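Local coordinates for protein thiol-disulfide oxidoreductase (Bacteroides thetaiotaomicron, PDB 3FW2) that may act as an oxidoreductase, this chain being the C-terminal, thioredoxin-like domain of a longer putative thiol-disulfide oxidoreductase of the TlpA-like family, at residues S15-N18 with E22-T25; L37-A42 with S55-I60; E59-Y64 with L93-V98. One frame throughout, in Å; residues are numbered along the deposited sequence.

Contact 1. Residues S15-N18 with E22-T25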
loop_
_atom_site.group_PDB
_atom_site.type_symbol
_atom_site.label_atom_id
_atom_site.label_comp_id
_atom_site.label_asym_id
_atom_site.label_seq_id
_atom_site.Cartn_x
_atom_site.Cartn_y
_atom_site.Cartn_z
ATOM N N SER A 15 -14.244 -1.319 13.247
ATOM C CA SER A 15 -14.496 -0.281 14.200
ATOM C C SER A 15 -13.234 0.525 14.303
ATOM O O SER A 15 -12.234 0.051 14.829
ATOM C CB SER A 15 -14.858 -0.872 15.571
ATOM O OG SER A 15 -14.980 0.123 16.582
ATOM N N LEU A 16 -13.295 1.751 13.812
ATOM C CA LEU A 16 -12.134 2.565 13.538
ATOM C C LEU A 16 -12.325 3.990 14.002
ATOM O O LEU A 16 -13.419 4.563 13.795
ATOM C CB LEU A 16 -11.882 2.536 12.008
ATOM C CG LEU A 16 -11.466 1.183 11.431
ATOM C CD1 LEU A 16 -11.562 1.129 9.885
ATOM C CD2 LEU A 16 -10.078 0.753 11.903
ATOM N N PRO A 17 -11.276 4.601 14.565
ATOM C CA PRO A 17 -11.437 5.956 15.132
ATOM C C PRO A 17 -11.375 7.090 14.112
ATOM O O PRO A 17 -10.534 7.038 13.197
ATOM C CB PRO A 17 -10.254 6.060 16.096
ATOM C CG PRO A 17 -9.197 5.178 15.508
ATOM C CD PRO A 17 -9.935 4.050 14.857
ATOM N N ASN A 18 -12.274 8.047 14.241
ATOM C CA ASN A 18 -12.268 9.278 13.470
ATOM C C ASN A 18 -11.252 10.282 14.029
ATOM O O ASN A 18 -10.466 9.916 14.918
ATOM C CB ASN A 18 -13.670 9.838 13.301
ATOM C CG ASN A 18 -14.260 10.379 14.589
ATOM O OD1 ASN A 18 -13.556 10.537 15.587
ATOM N ND2 ASN A 18 -15.561 10.714 14.537
ATOM N N GLU A 22 -13.379 8.955 18.071
ATOM C CA GLU A 22 -14.629 8.213 18.269
ATOM C C GLU A 22 -14.618 7.006 17.331
ATOM O O GLU A 22 -14.309 7.131 16.151
ATOM C CB GLU A 22 -15.865 9.042 17.926
ATOM C CG GLU A 22 -16.018 10.479 18.437
ATOM C CD GLU A 22 -17.083 11.205 17.579
ATOM O OE1 GLU A 22 -18.271 10.836 17.705
ATOM O OE2 GLU A 22 -16.761 12.067 16.731
ATOM N N LYS A 23 -14.958 5.824 17.852
ATOM C CA LYS A 23 -14.998 4.623 17.004
ATOM C C LYS A 23 -16.224 4.615 16.099
ATOM O O LYS A 23 -17.347 4.766 16.551
ATOM C CB LYS A 23 -14.950 3.316 17.827
ATOM C CG LYS A 23 -13.695 3.179 18.674
ATOM C CD LYS A 23 -12.422 3.095 17.874
ATOM C CE LYS A 23 -11.217 2.817 18.775
ATOM N NZ LYS A 23 -10.941 1.341 18.933
ATOM N N ILE A 24 -16.003 4.399 14.806
ATOM C CA ILE A 24 -17.054 4.421 13.830
ATOM C C ILE A 24 -17.169 3.024 13.239
ATOM O O ILE A 24 -16.138 2.398 12.911
ATOM C CB ILE A 24 -16.696 5.381 12.654
ATOM C CG1 ILE A 24 -16.470 6.796 13.154
ATOM C CG2 ILE A 24 -17.721 5.335 11.528
ATOM C CD1 ILE A 24 -17.711 7.412 13.891
ATOM N N THR A 25 -18.399 2.577 13.036
ATOM C CA THR A 25 -18.710 1.295 12.424
ATOM C C THR A 25 -19.755 1.584 11.322
ATOM O O THR A 25 -20.275 2.690 11.230
ATOM C CB THR A 25 -19.333 0.247 13.387
ATOM O OG1 THR A 25 -20.683 0.616 13.670
ATOM C CG2 THR A 25 -18.522 0.101 14.723
HETATM O O HOH W 1 -10.011 0.679 16.160
#
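Asn18 and Glu22 are joined by three hydrogen bonds at the closed end of a short hairpin, one of them backbone to backbone, where Asn18 N donates to Glu22 O (2.9 Å), and two through the amide of Asn18. Followed outward, Asn18 CB lies near Glu22 O and Ile24 CG1. The first torsion, 70°, sets CG between the backbone N and the carbonyl carbon, bringing the amide back across the neck of the turn. OD1 then accepts Glu22 N at 3.0 Å, the donor standing above the carbonyl plane. At the tip, ND2 donates to Glu22 OE2 at 2.8 Å along an almost straight line (173° at the hydrogen). This last bond belongs to the conformer of Glu22 described here, one of two modelled; it comes from above the carboxylate plane yet lies nearly in the plane of the amide. ND2 also donates to Glu96 OE2, so the same amide helps join the hairpin to edge strand 96-98 of the central sheet.

Farther from the turn, Leu16 and Ile24 form a hydrogen-bonded antiparallel pair, with Leu16 N to Ile24 O at 3.1 Å and Ile24 N to Leu16 O at 2.8 Å. Pro17 and Lys23 make the adjoining non-hydrogen-bonded pair; the lysine chain runs alongside the proline, Lys23 CD 4.0 Å from Pro17 CD. A water links Lys23 NZ to Ser15 O. Ser15 OG rests on Lys23 CB. A two-stranded antiparallel hairpin of this kind, placed ahead of the central sheet, is consistent with the N-terminal elaboration of TlpA-like thioredoxin folds.

Contact 2. Residues L37-A42 with S55-I60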
loop_
_atom_site.group_PDB
_atom_site.type_symbol
_atom_site.label_atom_id
_atom_site.label_comp_id
_atom_site.label_asym_id
_atom_site.label_seq_id
_atom_site.Cartn_x
_atom_site.Cartn_y
_atom_site.Cartn_z
ATOM N N LEU A 37 -20.736 3.711 0.953
ATOM C CA LEU A 37 -19.595 3.711 0.066
ATOM C C LEU A 37 -18.357 3.992 0.895
ATOM O O LEU A 37 -18.226 5.063 1.477
ATOM C CB LEU A 37 -19.743 4.799 -0.985
ATOM C CG LEU A 37 -18.579 4.902 -1.978
ATOM C CD1 LEU A 37 -18.393 3.659 -2.867
ATOM C CD2 LEU A 37 -18.763 6.123 -2.867
ATOM N N ILE A 38 -17.461 3.009 0.912
ATOM C CA ILE A 38 -16.227 3.041 1.723
ATOM C C ILE A 38 -15.061 3.171 0.785
ATOM O O ILE A 38 -14.949 2.354 -0.151
ATOM C CB ILE A 38 -16.028 1.793 2.545
ATOM C CG1 ILE A 38 -17.181 1.591 3.548
ATOM C CG2 ILE A 38 -14.724 1.864 3.310
ATOM C CD1 ILE A 38 -17.007 0.281 4.384
ATOM N N ASN A 39 -14.288 4.263 0.914
ATOM C CA ASN A 39 -13.084 4.455 0.097
ATOM C C ASN A 39 -11.815 4.304 0.932
ATOM O O ASN A 39 -11.722 4.798 2.086
ATOM C CB ASN A 39 -13.110 5.762 -0.678
ATOM C CG ASN A 39 -12.827 6.987 0.196
ATOM O OD1 ASN A 39 -11.696 7.555 0.186
ATOM N ND2 ASN A 39 -13.803 7.396 0.918
ATOM N N PHE A 40 -10.839 3.642 0.361
ATOM C CA PHE A 40 -9.566 3.393 1.016
ATOM C C PHE A 40 -8.447 4.184 0.309
ATOM O O PHE A 40 -8.399 4.256 -0.924
ATOM C CB PHE A 40 -9.184 1.922 0.915
ATOM C CG PHE A 40 -10.099 0.977 1.674
ATOM C CD1 PHE A 40 -9.828 0.629 2.972
ATOM C CD2 PHE A 40 -11.244 0.503 1.099
ATOM C CE1 PHE A 40 -10.660 -0.248 3.675
ATOM C CE2 PHE A 40 -12.084 -0.365 1.827
ATOM C CZ PHE A 40 -11.761 -0.718 3.101
ATOM N N TRP A 41 -7.560 4.783 1.105
ATOM C CA TRP A 41 -6.558 5.691 0.575
ATOM C C TRP A 41 -5.451 5.832 1.617
ATOM O O TRP A 41 -5.533 5.277 2.723
ATOM C CB TRP A 41 -7.187 7.072 0.322
ATOM C CG TRP A 41 -7.629 7.793 1.559
ATOM C CD1 TRP A 41 -8.690 7.476 2.363
ATOM C CD2 TRP A 41 -6.975 8.907 2.188
ATOM N NE1 TRP A 41 -8.754 8.333 3.425
ATOM C CE2 TRP A 41 -7.719 9.215 3.358
ATOM C CE3 TRP A 41 -5.873 9.685 1.862
ATOM C CZ2 TRP A 41 -7.382 10.283 4.191
ATOM C CZ3 TRP A 41 -5.528 10.730 2.684
ATOM C CH2 TRP A 41 -6.267 11.006 3.849
ATOM N N ALA A 42 -4.424 6.598 1.282
ATOM C CA ALA A 42 -3.447 7.041 2.264
ATOM C C ALA A 42 -2.746 8.290 1.810
ATOM O O ALA A 42 -2.500 8.503 0.604
ATOM C CB ALA A 42 -2.378 5.961 2.536
ATOM N N SER A 55 -11.378 13.286 -6.898
ATOM C CA SER A 55 -12.241 14.164 -7.714
ATOM C C SER A 55 -13.633 13.569 -7.826
ATOM O O SER A 55 -14.659 14.252 -7.712
ATOM C CB SER A 55 -11.642 14.371 -9.137
ATOM O OG SER A 55 -10.363 15.022 -9.056
ATOM N N GLU A 56 -13.700 12.268 -8.085
ATOM C CA GLU A 56 -14.984 11.590 -8.233
ATOM C C GLU A 56 -15.802 11.542 -6.943
ATOM O O GLU A 56 -17.022 11.757 -6.954
ATOM C CB GLU A 56 -14.765 10.163 -8.770
ATOM C CG GLU A 56 -14.222 10.179 -10.195
ATOM C CD GLU A 56 -14.081 8.789 -10.796
ATOM O OE1 GLU A 56 -14.896 7.936 -10.439
ATOM O OE2 GLU A 56 -13.174 8.518 -11.601
ATOM N N LEU A 57 -15.127 11.270 -5.845
ATOM C CA LEU A 57 -15.753 11.157 -4.531
ATOM C C LEU A 57 -16.213 12.520 -4.059
ATOM O O LEU A 57 -17.301 12.642 -3.484
ATOM C CB LEU A 57 -14.753 10.526 -3.539
ATOM C CG LEU A 57 -14.419 9.063 -3.731
ATOM C CD1 LEU A 57 -13.233 8.634 -2.908
ATOM C CD2 LEU A 57 -15.668 8.173 -3.471
ATOM N N ARG A 58 -15.449 13.592 -4.332
ATOM C CA ARG A 58 -15.920 14.943 -3.954
ATOM C C ARG A 58 -17.222 15.277 -4.665
ATOM O O ARG A 58 -18.070 15.954 -4.092
ATOM C CB ARG A 58 -14.893 16.029 -4.290
ATOM C CG ARG A 58 -13.694 16.075 -3.382
ATOM C CD ARG A 58 -12.802 17.298 -3.647
ATOM N NE ARG A 58 -11.433 16.989 -3.241
ATOM C CZ ARG A 58 -10.445 16.555 -4.024
ATOM N NH1 ARG A 58 -10.592 16.450 -5.355
ATOM N NH2 ARG A 58 -9.263 16.267 -3.463
ATOM N N GLU A 59 -17.369 14.813 -5.931
ATOM C CA GLU A 59 -18.612 15.062 -6.670
ATOM C C GLU A 59 -19.788 14.305 -6.109
ATOM O O GLU A 59 -20.893 14.841 -6.020
ATOM C CB GLU A 59 -18.479 14.741 -8.147
ATOM C CG GLU A 59 -17.708 15.773 -8.867
ATOM C CD GLU A 59 -18.585 16.957 -9.283
ATOM O OE1 GLU A 59 -18.756 17.924 -8.495
ATOM O OE2 GLU A 59 -19.095 16.915 -10.427
ATOM N N ILE A 60 -19.571 13.040 -5.721
ATOM C CA ILE A 60 -20.610 12.262 -5.072
ATOM C C ILE A 60 -21.047 12.897 -3.749
ATOM O O ILE A 60 -22.219 13.011 -3.476
ATOM C CB ILE A 60 -20.149 10.780 -4.931
ATOM C CG1 ILE A 60 -20.052 10.183 -6.357
ATOM C CG2 ILE A 60 -21.077 9.992 -4.014
ATOM C CD1 ILE A 60 -19.052 9.071 -6.580
#
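In Leu37, CG is anti to the backbone N (chi1 179°), while in Leu57 it is anti to the carbonyl carbon (chi1 -70°), and these two choices let the leucines reach for each other between strand and helix. They meet obliquely through one methyl each, Leu37 CD2 against Leu57 CD2 at 3.8 Å. The other methyl of Leu57 goes to Asn39, two residues along on the same side of the strand. There Leu57 CD1 lies against the amide, 3.5 Å from Asn39 CG and nearer to OD1 than to ND2. Leu57 thus straddles two strand residues, one methyl for each.

Strand 35-41 and helix 48-64 are the first two elements of a beta-alpha-beta unit completed by strand 70-76, to which Leu37 and Asn39 are hydrogen-bonded through their backbones. Trp95 flanks Leu57, and an acetate ion, probably from the crystallisation liquor, lies about 4 Å from its side chain. No hydrogen bond crosses between the two segments: helix and strand are joined here by buried methyl contacts, and even the asparagine meets the helix by van der Waals contact of CB, CG and OD1 with a methyl.

Contact 3. Residues E59-Y64 with L93-V98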
loop_
_atom_site.group_PDB
_atom_site.type_symbol
_atom_site.label_atom_id
_atom_site.label_comp_id
_atom_site.label_asym_id
_atom_site.label_seq_id
_atom_site.Cartn_x
_atom_site.Cartn_y
_atom_site.Cartn_z
ATOM N N GLU A 59 -17.369 14.813 -5.931
ATOM C CA GLU A 59 -18.612 15.062 -6.670
ATOM C C GLU A 59 -19.788 14.305 -6.109
ATOM O O GLU A 59 -20.893 14.841 -6.020
ATOM C CB GLU A 59 -18.479 14.741 -8.147
ATOM C CG GLU A 59 -17.708 15.773 -8.867
ATOM C CD GLU A 59 -18.585 16.957 -9.283
ATOM O OE1 GLU A 59 -18.756 17.924 -8.495
ATOM O OE2 GLU A 59 -19.095 16.915 -10.427
ATOM N N ILE A 60 -19.571 13.040 -5.721
ATOM C CA ILE A 60 -20.610 12.262 -5.072
ATOM C C ILE A 60 -21.047 12.897 -3.749
ATOM O O ILE A 60 -22.219 13.011 -3.476
ATOM C CB ILE A 60 -20.149 10.780 -4.931
ATOM C CG1 ILE A 60 -20.052 10.183 -6.357
ATOM C CG2 ILE A 60 -21.077 9.992 -4.014
ATOM C CD1 ILE A 60 -19.052 9.071 -6.580
ATOM N N TYR A 61 -20.090 13.330 -2.943
ATOM C CA TYR A 61 -20.399 13.894 -1.622
ATOM C C TYR A 61 -21.181 15.183 -1.840
ATOM O O TYR A 61 -22.161 15.452 -1.119
ATOM C CB TYR A 61 -19.087 14.167 -0.867
ATOM C CG TYR A 61 -19.283 14.896 0.446
ATOM C CD1 TYR A 61 -19.868 14.261 1.515
ATOM C CD2 TYR A 61 -18.875 16.204 0.601
ATOM C CE1 TYR A 61 -20.049 14.907 2.740
ATOM C CE2 TYR A 61 -19.063 16.873 1.842
ATOM C CZ TYR A 61 -19.649 16.186 2.890
ATOM O OH TYR A 61 -19.880 16.794 4.127
ATOM N N LYS A 62 -20.758 15.978 -2.818
ATOM C CA LYS A 62 -21.427 17.268 -3.041
ATOM C C LYS A 62 -22.892 17.028 -3.373
ATOM O O LYS A 62 -23.766 17.769 -2.894
ATOM C CB LYS A 62 -20.724 18.086 -4.123
ATOM C CG LYS A 62 -21.325 19.450 -4.361
ATOM C CD LYS A 62 -20.298 20.456 -4.898
ATOM C CE LYS A 62 -20.934 21.450 -5.854
ATOM N NZ LYS A 62 -19.997 22.529 -6.346
ATOM N N LYS A 63 -23.171 15.988 -4.154
ATOM C CA LYS A 63 -24.527 15.681 -4.588
ATOM C C LYS A 63 -25.342 14.965 -3.510
ATOM O O LYS A 63 -26.560 15.176 -3.423
ATOM C CB LYS A 63 -24.466 14.813 -5.856
ATOM C CG LYS A 63 -25.813 14.523 -6.480
ATOM C CD LYS A 63 -25.696 13.979 -7.897
ATOM C CE LYS A 63 -27.083 14.025 -8.552
ATOM N NZ LYS A 63 -27.195 13.058 -9.688
ATOM N N TYR A 64 -24.701 14.139 -2.676
ATOM C CA TYR A 64 -25.437 13.242 -1.781
ATOM C C TYR A 64 -25.208 13.427 -0.302
ATOM O O TYR A 64 -25.532 12.522 0.491
ATOM C CB TYR A 64 -25.168 11.776 -2.142
ATOM C CG TYR A 64 -25.604 11.391 -3.528
ATOM C CD1 TYR A 64 -26.944 11.184 -3.816
ATOM C CD2 TYR A 64 -24.690 11.250 -4.564
ATOM C CE1 TYR A 64 -27.354 10.830 -5.099
ATOM C CE2 TYR A 64 -25.100 10.907 -5.859
ATOM C CZ TYR A 64 -26.436 10.683 -6.111
ATOM O OH TYR A 64 -26.877 10.310 -7.371
ATOM N N LEU A 93 -11.418 16.381 2.092
ATOM C CA LEU A 93 -12.042 15.040 2.282
ATOM C C LEU A 93 -13.076 15.189 3.399
ATOM O O LEU A 93 -12.833 14.816 4.566
ATOM C CB LEU A 93 -10.944 14.032 2.629
ATOM C CG LEU A 93 -9.781 13.946 1.620
ATOM C CD1 LEU A 93 -8.728 12.934 2.073
ATOM C CD2 LEU A 93 -10.237 13.618 0.176
ATOM N N ASP A 94 -14.233 15.733 3.044
ATOM C CA ASP A 94 -15.163 16.270 4.012
ATOM C C ASP A 94 -16.208 15.285 4.572
ATOM O O ASP A 94 -16.891 15.593 5.536
ATOM C CB ASP A 94 -15.929 17.467 3.408
ATOM C CG ASP A 94 -15.071 18.693 3.195
ATOM O OD1 ASP A 94 -14.000 18.795 3.829
ATOM O OD2 ASP A 94 -15.514 19.524 2.339
ATOM N N TRP A 95 -16.326 14.121 3.950
ATOM C CA TRP A 95 -17.073 12.993 4.499
ATOM C C TRP A 95 -16.302 12.382 5.632
ATOM O O TRP A 95 -15.133 12.705 5.868
ATOM C CB TRP A 95 -17.389 11.965 3.428
ATOM C CG TRP A 95 -16.227 11.452 2.592
ATOM C CD1 TRP A 95 -15.670 10.194 2.693
ATOM C CD2 TRP A 95 -15.573 12.072 1.464
ATOM N NE1 TRP A 95 -14.662 10.064 1.797
ATOM C CE2 TRP A 95 -14.590 11.189 1.028
ATOM C CE3 TRP A 95 -15.692 13.327 0.812
ATOM C CZ2 TRP A 95 -13.735 11.480 -0.036
ATOM C CZ3 TRP A 95 -14.831 13.621 -0.219
ATOM C CH2 TRP A 95 -13.876 12.690 -0.645
ATOM N N GLU A 96 -16.970 11.528 6.388
ATOM C CA GLU A 96 -16.323 10.986 7.607
ATOM C C GLU A 96 -15.033 10.260 7.237
ATOM O O GLU A 96 -14.964 9.569 6.232
ATOM C CB GLU A 96 -17.264 10.042 8.337
ATOM C CG GLU A 96 -16.719 9.479 9.671
ATOM C CD GLU A 96 -16.365 10.527 10.712
ATOM O OE1 GLU A 96 -15.385 11.302 10.529
ATOM O OE2 GLU A 96 -17.074 10.566 11.731
ATOM N N GLN A 97 -14.030 10.420 8.084
ATOM C CA GLN A 97 -12.702 9.891 7.869
ATOM C C GLN A 97 -12.222 9.145 9.121
ATOM O O GLN A 97 -12.310 9.648 10.257
ATOM C CB GLN A 97 -11.720 10.991 7.579
ATOM C CG GLN A 97 -12.058 11.835 6.399
ATOM C CD GLN A 97 -12.009 11.058 5.065
ATOM O OE1 GLN A 97 -11.152 10.194 4.885
ATOM N NE2 GLN A 97 -12.944 11.372 4.157
ATOM N N VAL A 98 -11.727 7.942 8.917
ATOM C CA VAL A 98 -11.158 7.141 10.018
ATOM C C VAL A 98 -9.791 6.575 9.659
ATOM O O VAL A 98 -9.441 6.450 8.460
ATOM C CB VAL A 98 -12.117 5.990 10.416
ATOM C CG1 VAL A 98 -13.522 6.517 10.923
ATOM C CG2 VAL A 98 -12.263 4.975 9.286
HETATM O O HOH W 2 -19.403 15.042 6.702
#
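Tyr61 reaches from its helix with one ring face against the backbone that joins Asp94 to Trp95. CG stands anti to the backbone N (chi1 173°), which carries the ring off the helix and across the Asp94-Trp95 backbone, and Trp95 N lies 4.0 Å above the plane of the Tyr61 ring, toward its rim. The two aromatic groups are inclined at 49°, the Tyr61 ring and the six-membered ring of Trp95 having centroids 5.8 Å apart. The closest approach of the pair is Tyr61 CB to Trp95 CE3, at 3.9 Å. Asp94 crosses the tyrosine at about a right angle, its CB 3.6 Å from Tyr61 CE2. A water bridges Tyr61 OH and Asp94 O, donating to the latter at 2.8 Å. Shortening Tyr61 to an alanine here would take away the hydroxyl that shares this water and is likely to uncover the Asp94-Trp95 backbone. Trp95 O accepts a hydrogen bond from Gln97 NE2 (3.1 Å), which stands above the carbonyl plane. Tyr61 and Trp95 both touch Met72, so the tyrosine reaches from helix 48-64 past strand 70-76 to the chain entering strand 96-98, whose residues Glu96 and Val98 meet Ile24 of the hairpin.

In the fold
Taken together, the contacts show how a thioredoxin-like fold is assembled in layers. Along the chain contact 1 closes first, contact 2 follows, and contact 3 begins on Glu59 and Ile60, where contact 2 ends. Contacts 2 and 3 have centres only 7 Å apart and share helix 48-64, which leans on the mixed sheet at strand 35-41 and, through Tyr61, meets the chain leading into edge strand 96-98; Trp95 packs on Leu57 between them. The hairpin of contact 1 lies about 17 Å from contact 3, centre to centre, and 18 Å from contact 2. It touches strand 96-98 but not contact 2, so that strand is one place where the N-terminal hairpin meets the core.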